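Local coordinates for protein 2,4-dihydroxyhept-2-ene-1,7-dioic acid aldolase (Kordia algicida OT-1, PDB 6BDE) that binds a heme and, as a member of the H-NOX family, probably senses nitric oxide, at residues A[7-12]-A[49-54]; A[80-85]-A[109-114]; A[86-91]-A[100-105]. The protein carries 1 engineered substitution. All blocks are in the same frame, centred on the assembly; numbering follows the deposited sequence.

How the contacts relate
Contact 1 comes first along the chain and joins helix 3-17 to helix 45-59, which is followed directly by helix 63-81, where contact 2 begins. Its centre lies about 21 Å from that of contact 2 and about 27 Å from that of contact 3, across the middle of the chain from the latter. Contacts 2 and 3, with centres about 11 Å apart, share helices 83-87 and 99-110; both segments of contact 3 fall between those of contact 2 in sequence. They touch through Leu-85 CD1 and His-102 CE1, 3.6 Å apart, and both reach the heme. Contact 1 thus ties the N-terminal helices together, while contact 2 lines a margin of the heme and contact 3 brings the iron-binding histidine.

Contact 1. Residues A[7-12]-A[49-54]; sequences TEFLDL and LQLLQN
Phe-9 is the main bump of this contact, and it sinks its ring between Leu-51 and Leu-52 of the facing helix. With CG anti to the backbone N (chi1 169°), the ring reaches straight out from helix 3-17; the axes of the two short segments come no nearer than 12.0 Å, and the ring bridges that distance. Its leading rim is shared by two neighbours. Phe-9 CE1 meets Leu-52 CD2 at 3.6 Å, with CZ almost as near the same methyl, while Phe-9 CE2 rests against Leu-51 CB at 3.9 Å, close to the backbone of helix 45-59. Met-48 and Leu-55 also touch the ring, so Phe-9 is a single knob in a hole of four side chains, spaced one helical turn apart in two pairs; the helices run nearly parallel (16°). This pairing belongs to the N-terminal helical part of the H-NOX fold. Beside the ring, Leu-10 merely brushes Leu-51, CD2 of the first approaching CD1 of the second at 4.2 Å, the two leucines crossing at about a right angle. Ile-25 of helix 19-27 and Tyr-37 each touch both of these leucines and cover that flank. Beyond the other flank, Leu-52 packs on Leu-67 of helix 63-81, and its side chain stays about 9 Å from the heme.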
loop_
_atom_site.group_PDB
_atom_site.type_symbol
_atom_site.label_atom_id
_atom_site.label_comp_id
_atom_site.label_asym_id
_atom_site.label_seq_id
_atom_site.Cartn_x
_atom_site.Cartn_y
_atom_site.Cartn_z
ATOM N N THR A 7 -8.304 9.772 3.735
ATOM C CA THR A 7 -9.575 10.008 3.055
ATOM C C THR A 7 -9.959 8.834 2.162
ATOM O O THR A 7 -11.119 8.405 2.154
ATOM C CB THR A 7 -9.503 11.300 2.240
ATOM O OG1 THR A 7 -8.447 11.204 1.276
ATOM C CG2 THR A 7 -9.247 12.493 3.152
ATOM N N GLU A 8 -9.000 8.302 1.400
ATOM C CA GLU A 8 -9.292 7.160 0.539
ATOM C C GLU A 8 -9.598 5.909 1.352
ATOM O O GLU A 8 -10.404 5.075 0.922
ATOM C CB GLU A 8 -8.122 6.900 -0.410
ATOM C CG GLU A 8 -7.892 7.999 -1.436
ATOM C CD GLU A 8 -8.971 8.047 -2.501
ATOM O OE1 GLU A 8 -9.675 7.031 -2.687
ATOM O OE2 GLU A 8 -9.115 9.101 -3.155
ATOM N N PHE A 9 -8.971 5.762 2.521
ATOM C CA PHE A 9 -9.225 4.597 3.362
ATOM C C PHE A 9 -10.641 4.623 3.920
ATOM O O PHE A 9 -11.380 3.638 3.810
ATOM C CB PHE A 9 -8.197 4.536 4.494
ATOM C CG PHE A 9 -8.528 3.535 5.566
ATOM C CD1 PHE A 9 -8.381 2.177 5.336
ATOM C CD2 PHE A 9 -8.978 3.954 6.808
ATOM C CE1 PHE A 9 -8.682 1.254 6.324
ATOM C CE2 PHE A 9 -9.282 3.036 7.799
ATOM C CZ PHE A 9 -9.133 1.684 7.556
ATOM N N LEU A 10 -11.041 5.748 4.518
ATOM C CA LEU A 10 -12.386 5.841 5.073
ATOM C C LEU A 10 -13.448 5.797 3.983
ATOM O O LEU A 10 -14.568 5.338 4.231
ATOM C CB LEU A 10 -12.521 7.110 5.912
ATOM C CG LEU A 10 -11.566 7.204 7.106
ATOM C CD1 LEU A 10 -11.724 8.537 7.818
ATOM C CD2 LEU A 10 -11.786 6.041 8.067
ATOM N N ASP A 11 -13.121 6.268 2.777
ATOM C CA ASP A 11 -14.022 6.077 1.645
ATOM C C ASP A 11 -14.234 4.595 1.366
ATOM O O ASP A 11 -15.362 4.157 1.111
ATOM C CB ASP A 11 -13.468 6.777 0.402
ATOM C CG ASP A 11 -13.763 8.263 0.388
ATOM O OD1 ASP A 11 -14.520 8.729 1.265
ATOM O OD2 ASP A 11 -13.238 8.966 -0.501
ATOM N N LEU A 12 -13.158 3.807 1.421
ATOM C CA LEU A 12 -13.271 2.371 1.190
ATOM C C LEU A 12 -14.030 1.687 2.321
ATOM O O LEU A 12 -14.780 0.734 2.083
ATOM C CB LEU A 12 -11.879 1.762 1.026
ATOM C CG LEU A 12 -11.809 0.328 0.501
ATOM C CD1 LEU A 12 -12.609 0.190 -0.784
ATOM C CD2 LEU A 12 -10.364 -0.084 0.284
ATOM N N LEU A 49 -3.316 3.611 12.616
ATOM C CA LEU A 49 -3.205 2.325 13.298
ATOM C C LEU A 49 -4.416 2.068 14.186
ATOM O O LEU A 49 -4.906 0.936 14.269
ATOM C CB LEU A 49 -1.913 2.274 14.115
ATOM C CG LEU A 49 -1.612 0.955 14.828
ATOM C CD1 LEU A 49 -1.552 -0.194 13.835
ATOM C CD2 LEU A 49 -0.313 1.053 15.616
ATOM N N GLN A 50 -4.917 3.111 14.855
ATOM C CA GLN A 50 -6.138 2.972 15.642
ATOM C C GLN A 50 -7.321 2.617 14.752
ATOM O O GLN A 50 -8.127 1.742 15.087
ATOM C CB GLN A 50 -6.421 4.264 16.410
ATOM C CG GLN A 50 -5.486 4.532 17.571
ATOM C CD GLN A 50 -5.912 5.743 18.379
ATOM O OE1 GLN A 50 -6.879 5.689 19.137
ATOM N NE2 GLN A 50 -5.192 6.848 18.213
ATOM N N LEU A 51 -7.444 3.299 13.610
ATOM C CA LEU A 51 -8.547 3.025 12.695
ATOM C C LEU A 51 -8.487 1.597 12.172
ATOM O O LEU A 51 -9.521 0.933 12.038
ATOM C CB LEU A 51 -8.524 4.022 11.535
ATOM C CG LEU A 51 -8.738 5.496 11.890
ATOM C CD1 LEU A 51 -8.541 6.375 10.664
ATOM C CD2 LEU A 51 -10.118 5.713 12.491
ATOM N N LEU A 52 -7.282 1.102 11.881
ATOM C CA LEU A 52 -7.143 -0.257 11.370
ATOM C C LEU A 52 -7.437 -1.289 12.451
ATOM O O LEU A 52 -8.132 -2.279 12.198
ATOM C CB LEU A 52 -5.740 -0.464 10.799
ATOM C CG LEU A 52 -5.400 0.300 9.518
ATOM C CD1 LEU A 52 -3.895 0.349 9.307
ATOM C CD2 LEU A 52 -6.093 -0.330 8.319
ATOM N N GLN A 53 -6.918 -1.075 13.663
ATOM C CA GLN A 53 -7.130 -2.038 14.739
ATOM C C GLN A 53 -8.601 -2.122 15.125
ATOM O O GLN A 53 -9.118 -3.212 15.400
ATOM C CB GLN A 53 -6.276 -1.666 15.951
ATOM C CG GLN A 53 -4.796 -1.971 15.787
ATOM C CD GLN A 53 -3.959 -1.418 16.925
ATOM O OE1 GLN A 53 -4.430 -0.601 17.717
ATOM N NE2 GLN A 53 -2.709 -1.859 17.010
ATOM N N ASN A 54 -9.294 -0.981 15.153
ATOM C CA ASN A 54 -10.706 -0.988 15.520
ATOM C C ASN A 54 -11.563 -1.574 14.407
ATOM O O ASN A 54 -12.545 -2.276 14.676
ATOM C CB ASN A 54 -11.165 0.427 15.869
ATOM C CG ASN A 54 -10.714 0.860 17.250
ATOM O OD1 ASN A 54 -10.823 0.105 18.216
ATOM N ND2 ASN A 54 -10.203 2.082 17.351
#

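Contact 2. Residues A[80-85]-A[109-114]; sequences DSYPGL and KIYPDA. With HEM (protoporphyrin IX containing Fe), chain B.
Tyr-82 and Ile-110 reach toward each other from opposite directions, and the CD1 methyl of the isoleucine comes obliquely onto the CE2-CZ part of the phenol ring. CD1 of Ile-110 lies 3.6 Å from CE2 of Tyr-82 and nearly as close to CZ. The other branch, Ile-110 CG2, is 3.7 Å from Tyr-82 OH, and it also sits over one face of the Tyr-111 ring, offset toward the rim. Tyr-82 therefore meets both branches, and CG2 is shared with the Tyr-111 ring. Tyr-82 lies at the break between helices 63-81 and 83-87, at the N-cap position of the second; with chi1 at -47° its CG lies beside the backbone N and the ring projects toward the end of helix 99-110. Tyr-111 crosses it at a slant. The two hydroxyl oxygens, Tyr-82 OH and Tyr-111 OH, stand 3.9 Å apart and do not bond directly; a water spans them, 3.0 Å from Tyr-111 OH and weakly held by Tyr-82 OH at 3.4 Å. Both rings border the heme as well: Tyr-82 CD1 is 3.8 Å from methyl CMB, and Tyr-111 CE2 is 4.0 Å from methyl CMA. Leu-85 adds a third apolar touch, its CD2 on vinyl carbon CBB. A type I turn from Tyr-111 to Ala-114 then carries the chain round to heme oxygen O1A, next to Glu-115, whose backbone N hydrogen-bonds the heme. The chemistry is thus mainly that of hydrocarbon and ring contacts along one margin of the porphyrin, with polar coupling between the tyrosines left to a water that probably grips Tyr-111 more firmly than Tyr-82.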
loop_
_atom_site.group_PDB
_atom_site.type_symbol
_atom_site.label_atom_id
_atom_site.label_comp_id
_atom_site.label_asym_id
_atom_site.label_seq_id
_atom_site.Cartn_x
_atom_site.Cartn_y
_atom_site.Cartn_z
ATOM N N ASP A 80 -5.432 7.214 -11.749
ATOM C CA ASP A 80 -6.215 8.368 -12.170
ATOM C C ASP A 80 -5.572 9.702 -11.819
ATOM O O ASP A 80 -6.007 10.736 -12.338
ATOM C CB ASP A 80 -7.613 8.300 -11.551
ATOM C CG ASP A 80 -8.264 6.938 -11.727
ATOM O OD1 ASP A 80 -7.873 6.207 -12.661
ATOM O OD2 ASP A 80 -9.162 6.596 -10.929
ATOM N N SER A 81 -4.560 9.713 -10.955
ATOM C CA SER A 81 -3.936 10.961 -10.536
ATOM C C SER A 81 -2.553 11.170 -11.128
ATOM O O SER A 81 -2.154 12.318 -11.353
ATOM C CB SER A 81 -3.845 11.026 -9.008
ATOM O OG SER A 81 -5.128 11.212 -8.444
ATOM N N TYR A 82 -1.813 10.100 -11.397
ATOM C CA TYR A 82 -0.481 10.201 -11.990
ATOM C C TYR A 82 -0.324 9.191 -13.121
ATOM O O TYR A 82 0.493 8.272 -13.039
ATOM C CB TYR A 82 0.584 10.006 -10.914
ATOM C CG TYR A 82 0.345 10.800 -9.644
ATOM C CD1 TYR A 82 -0.407 10.279 -8.595
ATOM C CD2 TYR A 82 0.854 12.086 -9.510
ATOM C CE1 TYR A 82 -0.613 11.009 -7.434
ATOM C CE2 TYR A 82 0.645 12.823 -8.356
ATOM C CZ TYR A 82 -0.087 12.282 -7.322
ATOM O OH TYR A 82 -0.289 13.022 -6.176
ATOM N N PRO A 83 -1.080 9.334 -14.213
ATOM C CA PRO A 83 -0.915 8.383 -15.325
ATOM C C PRO A 83 0.392 8.553 -16.079
ATOM O O PRO A 83 0.907 7.573 -16.631
ATOM C CB PRO A 83 -2.121 8.675 -16.224
ATOM C CG PRO A 83 -2.415 10.100 -15.968
ATOM C CD PRO A 83 -2.079 10.369 -14.529
ATOM N N GLY A 84 0.939 9.769 -16.132
ATOM C CA GLY A 84 2.208 9.967 -16.813
ATOM C C GLY A 84 3.363 9.283 -16.107
ATOM O O GLY A 84 4.250 8.716 -16.752
ATOM N N LEU A 85 3.373 9.329 -14.773
ATOM C CA LEU A 85 4.400 8.616 -14.021
ATOM C C LEU A 85 4.259 7.109 -14.198
ATOM O O LEU A 85 5.261 6.388 -14.259
ATOM C CB LEU A 85 4.326 9.003 -12.543
ATOM C CG LEU A 85 5.345 8.394 -11.577
ATOM C CD1 LEU A 85 6.736 8.936 -11.853
ATOM C CD2 LEU A 85 4.943 8.680 -10.139
ATOM N N LYS A 109 8.656 14.984 -3.788
ATOM C CA LYS A 109 8.453 16.293 -4.399
ATOM C C LYS A 109 6.990 16.716 -4.310
ATOM O O LYS A 109 6.688 17.890 -4.068
ATOM C CB LYS A 109 8.912 16.273 -5.856
ATOM C CG LYS A 109 10.361 15.849 -6.052
ATOM C CD LYS A 109 10.754 15.933 -7.520
ATOM C CE LYS A 109 11.976 15.082 -7.814
ATOM N NZ LYS A 109 12.551 15.364 -9.159
ATOM N N ILE A 110 6.066 15.777 -4.520
ATOM C CA ILE A 110 4.646 16.074 -4.339
ATOM C C ILE A 110 4.386 16.486 -2.897
ATOM O O ILE A 110 3.941 17.604 -2.615
ATOM C CB ILE A 110 3.781 14.863 -4.732
ATOM C CG1 ILE A 110 4.159 14.343 -6.122
ATOM C CG2 ILE A 110 2.301 15.222 -4.672
ATOM C CD1 ILE A 110 3.628 12.950 -6.400
ATOM N N TYR A 111 4.685 15.588 -1.962
ATOM C CA TYR A 111 4.477 15.824 -0.534
ATOM C C TYR A 111 5.830 15.860 0.160
ATOM O O TYR A 111 6.389 14.799 0.489
ATOM C CB TYR A 111 3.588 14.737 0.071
ATOM C CG TYR A 111 2.262 14.560 -0.643
ATOM C CD1 TYR A 111 1.275 15.533 -0.569
ATOM C CD2 TYR A 111 2.001 13.421 -1.395
ATOM C CE1 TYR A 111 0.066 15.380 -1.219
ATOM C CE2 TYR A 111 0.793 13.258 -2.052
ATOM C CZ TYR A 111 -0.170 14.242 -1.961
ATOM O OH TYR A 111 -1.374 14.088 -2.610
ATOM N N PRO A 112 6.406 17.042 0.393
ATOM C CA PRO A 112 7.691 17.100 1.110
ATOM C C PRO A 112 7.621 16.533 2.513
ATOM O O PRO A 112 8.652 16.102 3.043
ATOM C CB PRO A 112 8.024 18.600 1.123
ATOM C CG PRO A 112 6.718 19.291 0.858
ATOM C CD PRO A 112 5.949 18.373 -0.037
ATOM N N ASP A 113 6.441 16.506 3.127
ATOM C CA ASP A 113 6.252 15.915 4.442
ATOM C C ASP A 113 5.906 14.432 4.378
ATOM O O ASP A 113 5.457 13.869 5.382
ATOM C CB ASP A 113 5.158 16.665 5.206
ATOM C CG ASP A 113 5.541 18.095 5.521
ATOM O OD1 ASP A 113 6.749 18.411 5.484
ATOM O OD2 ASP A 113 4.634 18.906 5.802
ATOM N N ALA A 114 6.098 13.792 3.226
ATOM C CA ALA A 114 5.744 12.387 3.086
ATOM C C ALA A 114 6.615 11.521 3.984
ATOM O O ALA A 114 7.806 11.787 4.172
ATOM C CB ALA A 114 5.888 11.941 1.631
HETATM C CHA HEM B . 3.104 5.367 1.264
HETATM C CHB HEM B . 2.469 7.825 -3.536
HETATM C CHC HEM B . 4.008 3.208 -6.124
HETATM C CHD HEM B . 4.407 0.665 -1.318
HETATM C C1A HEM B . 2.867 6.228 -0.188
HETATM C C2A HEM B . 2.174 7.423 0.116
HETATM C C3A HEM B . 2.023 8.024 -1.068
HETATM C C4A HEM B . 2.626 7.145 -1.990
HETATM C CMA HEM B . 1.352 9.365 -1.355
HETATM C CAA HEM B . 1.729 7.933 1.486
HETATM C CBA HEM B . 2.877 8.757 2.078
HETATM C CGA HEM B . 2.467 9.419 3.391
HETATM O O1A HEM B . 3.216 10.288 3.914
HETATM O O2A HEM B . 1.385 9.104 3.952
HETATM C C1B HEM B . 2.845 6.570 -4.547
HETATM C C2B HEM B . 2.521 6.701 -6.048
HETATM C C3B HEM B . 2.943 5.480 -6.651
HETATM C C4B HEM B . 3.501 4.669 -5.518
HETATM C CMB HEM B . 1.887 7.907 -6.742
HETATM C CAB HEM B . 2.872 5.074 -8.119
HETATM C CBB HEM B . 3.446 5.811 -9.048
HETATM C C1C HEM B . 4.142 2.263 -4.702
HETATM C C2C HEM B . 4.196 0.889 -5.022
HETATM C C3C HEM B . 4.294 0.269 -3.834
HETATM C C4C HEM B . 4.298 1.309 -2.886
HETATM C CMC HEM B . 4.157 0.251 -6.409
HETATM C CAC HEM B . 4.395 -1.230 -3.569
HETATM C CBC HEM B . 5.560 -1.760 -3.266
HETATM C C1D HEM B . 3.996 1.979 -0.364
HETATM C C2D HEM B . 3.707 1.500 1.039
HETATM C C3D HEM B . 3.364 2.676 1.759
HETATM C C4D HEM B . 3.453 3.841 0.749
HETATM C CMD HEM B . 3.785 0.075 1.581
HETATM C CAD HEM B . 2.985 2.760 3.238
HETATM C CBD HEM B . 3.994 3.599 4.016
HETATM C CGD HEM B . 5.006 2.672 4.679
HETATM O O1D HEM B . 5.056 1.461 4.339
HETATM O O2D HEM B . 5.788 3.124 5.556
HETATM N NA HEM B . 3.139 5.923 -1.526
HETATM N NB HEM B . 3.428 5.204 -4.132
HETATM N NC HEM B . 4.136 2.624 -3.349
HETATM N ND HEM B . 3.795 3.417 -0.695
HETATM FE FE HEM B . 4.148 4.414 -2.418
HETATM O O HOH W 1 -2.774 11.889 -4.157
#

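Contact 3. Residues A[86-91]-A[100-105]; sequences LATYKD and ENHIHV. With HEM (protoporphyrin IX containing Fe), chain B.
His-102 presents ND1 to Tyr-89 OH in a hydrogen bond, either group possibly the donor, modelled at an implausibly short 2.3 Å between these two atoms, so its exact geometry is doubtful. The phenol oxygen lies at the edge of the imidazole, near its plane, and the two rings meet rim to rim with their planes at 56°. Thr-88 CG2 lies over the centre of the Tyr-89 ring and also approaches CE1 of His-102 at 4.2 Å. Next comes Ile-103, whose two branches part: CG1 stands 3.8 Å from Tyr-89 OH, whereas CG2, anti to the backbone N, reaches heme atom C4B at 3.6 Å. With Ile-103 cut back to an alanine both branches are gone, which is likely to leave a gap between Tyr-89 and the porphyrin. His-104 follows, on the iron side of helix 99-110, its NE2 bound to heme FE at 2.0 Å as the axial ligand. The helix that carries the axial ligand thus also packs on the porphyrin through Ile-103 CG2, and it is joined to the 86-91 segment by apolar contact and probably also by the Tyr-89/His-102 hydrogen bond.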
loop_
_atom_site.group_PDB
_atom_site.type_symbol
_atom_site.label_atom_id
_atom_site.label_comp_id
_atom_site.label_asym_id
_atom_site.label_seq_id
_atom_site.Cartn_x
_atom_site.Cartn_y
_atom_site.Cartn_z
ATOM N N LEU A 86 3.021 6.619 -14.297
ATOM C CA LEU A 86 2.801 5.194 -14.518
ATOM C C LEU A 86 3.166 4.793 -15.942
ATOM O O LEU A 86 3.718 3.709 -16.167
ATOM C CB LEU A 86 1.346 4.840 -14.211
ATOM C CG LEU A 86 0.917 3.379 -14.355
ATOM C CD1 LEU A 86 1.762 2.478 -13.473
ATOM C CD2 LEU A 86 -0.558 3.228 -14.022
ATOM N N ALA A 87 2.870 5.656 -16.918
ATOM C CA ALA A 87 3.198 5.377 -18.311
ATOM C C ALA A 87 4.698 5.371 -18.576
ATOM O O ALA A 87 5.113 4.961 -19.665
ATOM C CB ALA A 87 2.518 6.397 -19.226
ATOM N N THR A 88 5.510 5.822 -17.618
ATOM C CA THR A 88 6.958 5.750 -17.775
ATOM C C THR A 88 7.431 4.307 -17.917
ATOM O O THR A 88 8.388 4.033 -18.649
ATOM C CB THR A 88 7.638 6.434 -16.582
ATOM O OG1 THR A 88 7.641 7.853 -16.781
ATOM C CG2 THR A 88 9.074 5.951 -16.397
ATOM N N TYR A 89 6.750 3.372 -17.263
ATOM C CA TYR A 89 7.183 1.986 -17.204
ATOM C C TYR A 89 6.377 1.116 -18.162
ATOM O O TYR A 89 5.197 1.363 -18.419
ATOM C CB TYR A 89 7.059 1.449 -15.779
ATOM C CG TYR A 89 7.876 2.246 -14.792
ATOM C CD1 TYR A 89 9.230 1.995 -14.624
ATOM C CD2 TYR A 89 7.300 3.267 -14.049
ATOM C CE1 TYR A 89 9.985 2.727 -13.734
ATOM C CE2 TYR A 89 8.047 4.006 -13.155
ATOM C CZ TYR A 89 9.389 3.731 -13.001
ATOM O OH TYR A 89 10.136 4.466 -12.111
ATOM N N LYS A 90 7.042 0.090 -18.692
ATOM C CA LYS A 90 6.417 -0.887 -19.571
ATOM C C LYS A 90 6.489 -2.301 -19.015
ATOM O O LYS A 90 5.957 -3.226 -19.639
ATOM C CB LYS A 90 7.069 -0.855 -20.962
ATOM C CG LYS A 90 6.547 0.234 -21.892
ATOM C CD LYS A 90 7.105 1.603 -21.534
ATOM C CE LYS A 90 6.349 2.710 -22.248
ATOM N NZ LYS A 90 6.601 4.038 -21.627
ATOM N N ASP A 91 7.129 -2.496 -17.860
ATOM C CA ASP A 91 7.337 -3.812 -17.281
ATOM C C ASP A 91 7.078 -3.726 -15.780
ATOM O O ASP A 91 7.546 -2.774 -15.127
ATOM C CB ASP A 91 8.757 -4.314 -17.558
ATOM C CG ASP A 91 9.024 -5.674 -16.952
ATOM O OD1 ASP A 91 8.665 -6.690 -17.584
ATOM O OD2 ASP A 91 9.599 -5.728 -15.845
ATOM N N GLU A 100 12.109 2.894 -5.061
ATOM C CA GLU A 100 12.971 3.624 -4.138
ATOM C C GLU A 100 13.661 4.798 -4.823
ATOM O O GLU A 100 13.667 5.917 -4.296
ATOM C CB GLU A 100 14.004 2.674 -3.529
ATOM C CG GLU A 100 14.956 3.338 -2.546
ATOM C CD GLU A 100 14.274 3.755 -1.255
ATOM O OE1 GLU A 100 13.207 3.190 -0.934
ATOM O OE2 GLU A 100 14.806 4.646 -0.561
ATOM N N ASN A 101 14.249 4.570 -5.997
ATOM C CA ASN A 101 15.105 5.567 -6.624
ATOM C C ASN A 101 14.394 6.420 -7.669
ATOM O O ASN A 101 15.037 7.282 -8.278
ATOM C CB ASN A 101 16.337 4.894 -7.248
ATOM C CG ASN A 101 15.980 3.857 -8.300
ATOM O OD1 ASN A 101 14.832 3.749 -8.729
ATOM N ND2 ASN A 101 16.975 3.083 -8.720
ATOM N N HIS A 102 13.097 6.215 -7.895
ATOM C CA HIS A 102 12.373 7.087 -8.812
ATOM C C HIS A 102 10.979 7.434 -8.306
ATOM O O HIS A 102 10.673 8.610 -8.089
ATOM C CB HIS A 102 12.260 6.457 -10.202
ATOM C CG HIS A 102 11.479 7.290 -11.171
ATOM N ND1 HIS A 102 10.512 6.762 -11.999
ATOM C CD2 HIS A 102 11.517 8.618 -11.435
ATOM C CE1 HIS A 102 9.990 7.728 -12.735
ATOM N NE2 HIS A 102 10.582 8.863 -12.411
ATOM N N ILE A 103 10.128 6.420 -8.128
ATOM C CA ILE A 103 8.717 6.668 -7.832
ATOM C C ILE A 103 8.574 7.461 -6.538
ATOM O O ILE A 103 7.994 8.554 -6.518
ATOM C CB ILE A 103 7.935 5.346 -7.771
ATOM C CG1 ILE A 103 7.806 4.740 -9.170
ATOM C CG2 ILE A 103 6.561 5.571 -7.160
ATOM C CD1 ILE A 103 7.298 3.316 -9.174
ATOM N N HIS A 104 9.107 6.926 -5.440
ATOM C CA HIS A 104 8.983 7.611 -4.161
ATOM C C HIS A 104 9.888 8.832 -4.053
ATOM O O HIS A 104 9.702 9.639 -3.135
ATOM C CB HIS A 104 9.256 6.633 -3.015
ATOM C CG HIS A 104 8.072 5.787 -2.657
ATOM N ND1 HIS A 104 8.154 4.705 -1.810
ATOM C CD2 HIS A 104 6.774 5.868 -3.040
ATOM C CE1 HIS A 104 6.957 4.154 -1.684
ATOM N NE2 HIS A 104 6.104 4.843 -2.419
ATOM N N VAL A 105 10.849 8.994 -4.966
ATOM C CA VAL A 105 11.555 10.266 -5.069
ATOM C C VAL A 105 10.617 11.345 -5.593
ATOM O O VAL A 105 10.616 12.481 -5.103
ATOM C CB VAL A 105 12.803 10.116 -5.961
ATOM C CG1 VAL A 105 13.410 11.481 -6.261
ATOM C CG2 VAL A 105 13.828 9.209 -5.295
HETATM C CHA HEM B . 3.104 5.367 1.264
HETATM C CHB HEM B . 2.469 7.825 -3.536
HETATM C CHC HEM B . 4.008 3.208 -6.124
HETATM C CHD HEM B . 4.407 0.665 -1.318
HETATM C C1A HEM B . 2.867 6.228 -0.188
HETATM C C2A HEM B . 2.174 7.423 0.116
HETATM C C3A HEM B . 2.023 8.024 -1.068
HETATM C C4A HEM B . 2.626 7.145 -1.990
HETATM C CMA HEM B . 1.352 9.365 -1.355
HETATM C CAA HEM B . 1.729 7.933 1.486
HETATM C CBA HEM B . 2.877 8.757 2.078
HETATM C CGA HEM B . 2.467 9.419 3.391
HETATM O O1A HEM B . 3.216 10.288 3.914
HETATM O O2A HEM B . 1.385 9.104 3.952
HETATM C C1B HEM B . 2.845 6.570 -4.547
HETATM C C2B HEM B . 2.521 6.701 -6.048
HETATM C C3B HEM B . 2.943 5.480 -6.651
HETATM C C4B HEM B . 3.501 4.669 -5.518
HETATM C CMB HEM B . 1.887 7.907 -6.742
HETATM C CAB HEM B . 2.872 5.074 -8.119
HETATM C CBB HEM B . 3.446 5.811 -9.048
HETATM C C1C HEM B . 4.142 2.263 -4.702
HETATM C C2C HEM B . 4.196 0.889 -5.022
HETATM C C3C HEM B . 4.294 0.269 -3.834
HETATM C C4C HEM B . 4.298 1.309 -2.886
HETATM C CMC HEM B . 4.157 0.251 -6.409
HETATM C CAC HEM B . 4.395 -1.230 -3.569
HETATM C CBC HEM B . 5.560 -1.760 -3.266
HETATM C C1D HEM B . 3.996 1.979 -0.364
HETATM C C2D HEM B . 3.707 1.500 1.039
HETATM C C3D HEM B . 3.364 2.676 1.759
HETATM C C4D HEM B . 3.453 3.841 0.749
HETATM C CMD HEM B . 3.785 0.075 1.581
HETATM C CAD HEM B . 2.985 2.760 3.238
HETATM C CBD HEM B . 3.994 3.599 4.016
HETATM C CGD HEM B . 5.006 2.672 4.679
HETATM O O1D HEM B . 5.056 1.461 4.339
HETATM O O2D HEM B . 5.788 3.124 5.556
HETATM N NA HEM B . 3.139 5.923 -1.526
HETATM N NB HEM B . 3.428 5.204 -4.132
HETATM N NC HEM B . 4.136 2.624 -3.349
HETATM N ND HEM B . 3.795 3.417 -0.695
HETATM FE FE HEM B . 4.148 4.414 -2.418
#